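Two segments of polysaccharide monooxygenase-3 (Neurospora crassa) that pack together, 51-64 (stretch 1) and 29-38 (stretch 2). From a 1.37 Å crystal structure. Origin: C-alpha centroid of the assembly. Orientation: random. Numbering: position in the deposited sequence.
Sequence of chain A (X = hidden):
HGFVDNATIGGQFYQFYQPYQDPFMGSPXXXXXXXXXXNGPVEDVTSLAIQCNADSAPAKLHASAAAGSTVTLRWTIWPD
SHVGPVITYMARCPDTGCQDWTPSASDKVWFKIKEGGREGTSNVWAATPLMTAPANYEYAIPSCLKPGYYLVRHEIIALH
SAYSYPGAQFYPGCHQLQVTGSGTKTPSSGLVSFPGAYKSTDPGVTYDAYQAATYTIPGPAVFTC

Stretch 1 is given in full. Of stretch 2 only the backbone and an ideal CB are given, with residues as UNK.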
# COMPACT_ATOMS: atom_id res chain seq x y z
N GLN A 51 -7.28 -1.03 -5.37
CA GLN A 51 -6.11 -1.90 -5.49
C GLN A 51 -4.83 -1.08 -5.59
O GLN A 51 -4.01 -1.13 -4.68
CB GLN A 51 -6.27 -2.82 -6.70
CG GLN A 51 -5.25 -3.94 -6.78
CD GLN A 51 -5.45 -4.78 -8.03
OE1 GLN A 51 -4.80 -4.54 -9.04
NE2 GLN A 51 -6.37 -5.72 -7.98
N CYS A 52 -4.67 -0.35 -6.69
CA CYS A 52 -3.45 0.41 -6.98
C CYS A 52 -3.75 1.88 -7.37
O CYS A 52 -2.96 2.55 -8.03
CB CYS A 52 -2.62 -0.29 -8.07
SG CYS A 52 -1.89 -1.86 -7.58
N ASN A 53 -4.90 2.36 -6.90
CA ASN A 53 -5.43 3.69 -7.18
C ASN A 53 -6.17 3.71 -8.53
O ASN A 53 -6.11 2.75 -9.30
CB ASN A 53 -4.31 4.78 -7.07
CG ASN A 53 -4.81 6.08 -6.50
OD1 ASN A 53 -5.92 6.50 -6.79
ND2 ASN A 53 -3.98 6.75 -5.70
N ALA A 54 -6.82 4.84 -8.83
CA ALA A 54 -7.71 4.95 -9.98
C ALA A 54 -6.95 5.01 -11.30
O ALA A 54 -5.91 5.65 -11.41
CB ALA A 54 -8.61 6.18 -9.83
N ASP A 55 -7.50 4.31 -12.29
CA ASP A 55 -6.99 4.29 -13.66
C ASP A 55 -5.50 3.98 -13.71
O ASP A 55 -4.73 4.60 -14.45
CB ASP A 55 -7.30 5.62 -14.36
CG ASP A 55 -8.79 5.82 -14.57
OD1 ASP A 55 -9.51 4.80 -14.69
OD2 ASP A 55 -9.25 6.98 -14.60
N SER A 56 -5.10 3.01 -12.89
CA SER A 56 -3.72 2.62 -12.82
C SER A 56 -3.34 1.68 -13.97
O SER A 56 -4.17 1.32 -14.81
CB SER A 56 -3.40 1.96 -11.48
OG SER A 56 -2.01 1.88 -11.30
N ALA A 57 -2.06 1.36 -14.02
CA ALA A 57 -1.50 0.49 -15.05
C ALA A 57 -0.21 -0.12 -14.54
O ALA A 57 0.40 0.40 -13.61
CB ALA A 57 -1.26 1.31 -16.31
N PRO A 58 0.20 -1.28 -15.11
CA PRO A 58 1.46 -1.85 -14.68
C PRO A 58 2.63 -0.90 -14.93
O PRO A 58 2.54 -0.02 -15.78
CB PRO A 58 1.55 -3.16 -15.50
CG PRO A 58 0.13 -3.49 -15.82
CD PRO A 58 -0.52 -2.16 -16.05
N ALA A 59 3.69 -1.04 -14.13
CA ALA A 59 4.91 -0.24 -14.27
C ALA A 59 5.91 -1.04 -15.07
O ALA A 59 5.87 -2.28 -15.08
CB ALA A 59 5.46 0.15 -12.89
N LYS A 60 6.82 -0.35 -15.75
CA LYS A 60 7.73 -0.97 -16.70
C LYS A 60 8.90 -1.66 -15.98
O LYS A 60 9.46 -2.62 -16.51
CB LYS A 60 8.24 0.07 -17.73
CG LYS A 60 7.16 0.56 -18.68
CD LYS A 60 7.05 -0.29 -19.94
CE LYS A 60 5.75 -0.02 -20.70
NZ LYS A 60 5.60 -0.77 -21.99
N LEU A 61 9.25 -1.21 -14.78
CA LEU A 61 10.45 -1.69 -14.08
C LEU A 61 10.14 -2.39 -12.76
O LEU A 61 9.06 -2.22 -12.18
CB LEU A 61 11.38 -0.52 -13.78
CG LEU A 61 11.76 0.43 -14.92
CD1 LEU A 61 12.63 1.59 -14.43
CD2 LEU A 61 12.46 -0.33 -16.04
N HIS A 62 11.11 -3.18 -12.31
CA HIS A 62 11.12 -3.74 -10.96
C HIS A 62 12.36 -3.29 -10.23
O HIS A 62 13.40 -3.06 -10.85
CB HIS A 62 11.15 -5.27 -10.99
CG HIS A 62 10.05 -5.89 -11.79
ND1 HIS A 62 10.10 -5.98 -13.14
CD2 HIS A 62 8.88 -6.51 -11.40
CE1 HIS A 62 9.01 -6.62 -13.58
NE2 HIS A 62 8.25 -6.93 -12.52
N ALA A 63 12.25 -3.17 -8.90
CA ALA A 63 13.38 -2.89 -8.03
C ALA A 63 13.85 -4.17 -7.33
O ALA A 63 13.07 -4.83 -6.66
CB ALA A 63 12.98 -1.84 -7.01
N SER A 64 15.14 -4.52 -7.50
CA SER A 64 15.71 -5.71 -6.89
C SER A 64 15.94 -5.51 -5.40
O SER A 64 16.42 -4.47 -4.97
CB SER A 64 17.01 -6.09 -7.57
OG SER A 64 17.33 -7.42 -7.26
N UNK A 29 8.64 8.81 -18.12
CA UNK A 29 9.76 7.97 -17.73
C UNK A 29 9.33 6.60 -17.20
O UNK A 29 8.29 6.48 -16.54
CB UNK A 29 10.59 8.69 -16.67
N UNK A 30 10.14 5.57 -17.48
CA UNK A 30 9.93 4.25 -16.90
C UNK A 30 10.00 4.38 -15.38
O UNK A 30 10.86 5.08 -14.86
CB UNK A 30 10.96 3.24 -17.42
N UNK A 31 9.12 3.68 -14.69
CA UNK A 31 9.07 3.72 -13.23
C UNK A 31 8.94 2.30 -12.66
O UNK A 31 8.56 1.36 -13.38
CB UNK A 31 7.91 4.59 -12.76
N UNK A 32 9.28 2.15 -11.38
CA UNK A 32 8.97 0.91 -10.67
C UNK A 32 7.60 0.92 -9.99
O UNK A 32 7.16 -0.11 -9.47
CB UNK A 32 10.05 0.64 -9.62
N UNK A 33 6.95 2.08 -9.96
CA UNK A 33 5.64 2.22 -9.33
C UNK A 33 4.61 2.58 -10.37
O UNK A 33 4.92 3.15 -11.42
CB UNK A 33 5.67 3.27 -8.22
N UNK A 34 3.37 2.24 -10.03
CA UNK A 34 2.26 2.27 -10.95
C UNK A 34 1.59 3.63 -10.95
O UNK A 34 1.53 4.30 -9.93
CB UNK A 34 1.25 1.18 -10.60
N UNK A 35 1.10 4.00 -12.13
CA UNK A 35 0.38 5.24 -12.38
C UNK A 35 -0.69 5.50 -11.33
O UNK A 35 -1.41 4.60 -10.92
CB UNK A 35 -0.26 5.21 -13.77
N UNK A 36 -0.77 6.74 -10.88
CA UNK A 36 -1.85 7.22 -10.00
C UNK A 36 -2.38 8.54 -10.59
O UNK A 36 -1.68 9.18 -11.38
CB UNK A 36 -1.36 7.41 -8.56
N UNK A 37 -3.61 8.94 -10.24
CA UNK A 37 -4.19 10.13 -10.87
C UNK A 37 -3.66 11.47 -10.35
O UNK A 37 -3.78 12.52 -11.02
CB UNK A 37 -5.71 10.10 -10.68
N UNK A 38 -3.05 11.43 -9.18
CA UNK A 38 -2.84 12.64 -8.38
C UNK A 38 -2.85 12.26 -6.92
O UNK A 38 -2.72 11.08 -6.58
CB UNK A 38 -3.90 13.70 -8.67

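Stretch 2 has no regular secondary structure and runs along an extended loop of stretch 1, burying 887 Å² in total. Position 29 has nothing of stretch 1 within 5.5 Å of its ideal CB, and its phi of -70° admits most residues, proline included; it is Pro29, which makes no contact.

At position 30 CB points toward stretch 1, lying 3.8 Å from Leu61 CD1 and 4.2 Å from Lys60 CB. A short aliphatic or a small polar side chain would suit. The residue is Asp30, whose OD1 lies 4.1 Å from Lys60 CG; the end of the lysine leads away, with NZ 6.5 Å from Asp30 OD1.

Position 31 turns its CB away, so its backbone does the work and many side chains would be tolerated. The residue is Arg31: its O accepts a hydrogen bond from Leu61 N (3.0 Å), water 1 joins its N to Lys60 N, and its guanidinium bonds elsewhere in the structure.

The ideal CB of position 32 points sideways, 4.0 Å from Leu61 O, beside the apolar CB atoms of Leu61 and Ala63. Valine, leucine, isoleucine or methionine would fit. In Ile32, CG2 lies 3.7 Å from Leu61 CB and CD1 3.7 Å from Ala63 CB.

Position 33 points away and leaves the choice open; it is Ser33.

At position 34 the ideal CB is tight against Ala57 O (3.2 Å), while Pro58 and Ala59 flank the way onward. A long, unbranched chain is favoured, such as lysine, arginine, methionine or glutamine. Arg34 extends so that Pro58 CA lies over one guanidinium face, 3.5 Å from Arg34 CZ.

Position 35 faces stretch 1, near the carbonyls of Ala54 and Asp55, so a long donor is attractive, though shorter polar groups could also fit. Lys35 is extended through chi3, and its NZ donates to Asp55 O (3.1 Å); waters 4 and 5 link NZ to Ala54 O and Asp55 O. Its own O accepts from Ser56 OG (2.8 Å).

Position 36 points sideways, its ideal CB 3.9 Å from Asn53 ND2; valine, isoleucine or threonine would suit its extended backbone. Ile36 places CG2 3.8 Å from Asn53 CB.

Position 37 points toward Ala54, and its phi of -76° permits proline or a small apolar residue. Pro37 sets CG 4.2 Å from Ala54 CB.

Position 38, with phi 150° and psi -163°, strongly favours glycine, and is Gly38; water 6 connects its O to Asn53 ND2.

Stretch 2 (29-38) PDRISRKIPG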
# COMPACT_ATOMS: atom_id res chain seq x y z
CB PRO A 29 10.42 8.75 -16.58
CG PRO A 29 9.38 9.68 -16.08
CD PRO A 29 8.44 9.96 -17.20
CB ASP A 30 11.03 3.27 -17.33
CG ASP A 30 10.98 2.93 -18.81
OD1 ASP A 30 10.02 3.30 -19.53
OD2 ASP A 30 11.93 2.27 -19.27
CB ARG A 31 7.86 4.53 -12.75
CG ARG A 31 7.83 5.99 -13.19
CD ARG A 31 8.91 6.81 -12.50
NE ARG A 31 8.71 8.24 -12.71
CZ ARG A 31 9.59 9.18 -12.38
NH1 ARG A 31 10.76 8.87 -11.83
NH2 ARG A 31 9.29 10.44 -12.61
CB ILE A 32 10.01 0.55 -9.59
CG1 ILE A 32 10.04 1.58 -8.46
CG2 ILE A 32 11.40 0.39 -10.18
CD1 ILE A 32 10.59 1.04 -7.17
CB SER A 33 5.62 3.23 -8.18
OG SER A 33 5.51 4.55 -8.64
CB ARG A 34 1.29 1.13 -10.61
CG ARG A 34 1.93 -0.25 -10.75
CD ARG A 34 0.88 -1.35 -10.76
NE ARG A 34 1.52 -2.57 -11.19
CZ ARG A 34 0.90 -3.62 -11.73
NH1 ARG A 34 -0.41 -3.62 -11.84
NH2 ARG A 34 1.62 -4.64 -12.15
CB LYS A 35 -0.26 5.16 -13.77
CG LYS A 35 -1.09 6.35 -14.20
CD LYS A 35 -1.52 6.20 -15.65
CE LYS A 35 -2.36 7.40 -16.06
NZ LYS A 35 -3.76 7.29 -15.57
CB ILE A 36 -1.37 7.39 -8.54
CG1 ILE A 36 -0.26 8.43 -8.48
CG2 ILE A 36 -0.87 6.06 -8.00
CD1 ILE A 36 0.02 8.88 -7.07
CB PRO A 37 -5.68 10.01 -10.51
CG PRO A 37 -5.72 9.19 -9.27
CD PRO A 37 -4.57 8.25 -9.35
O HOH W 1 6.56 2.57 -15.85
O HOH W 2 -0.14 2.75 -7.93
O HOH W 3 2.03 2.73 -14.65
O HOH W 4 -4.20 7.45 -12.80
O HOH W 5 -4.65 5.13 -17.19
O HOH W 6 -4.04 9.49 -4.86
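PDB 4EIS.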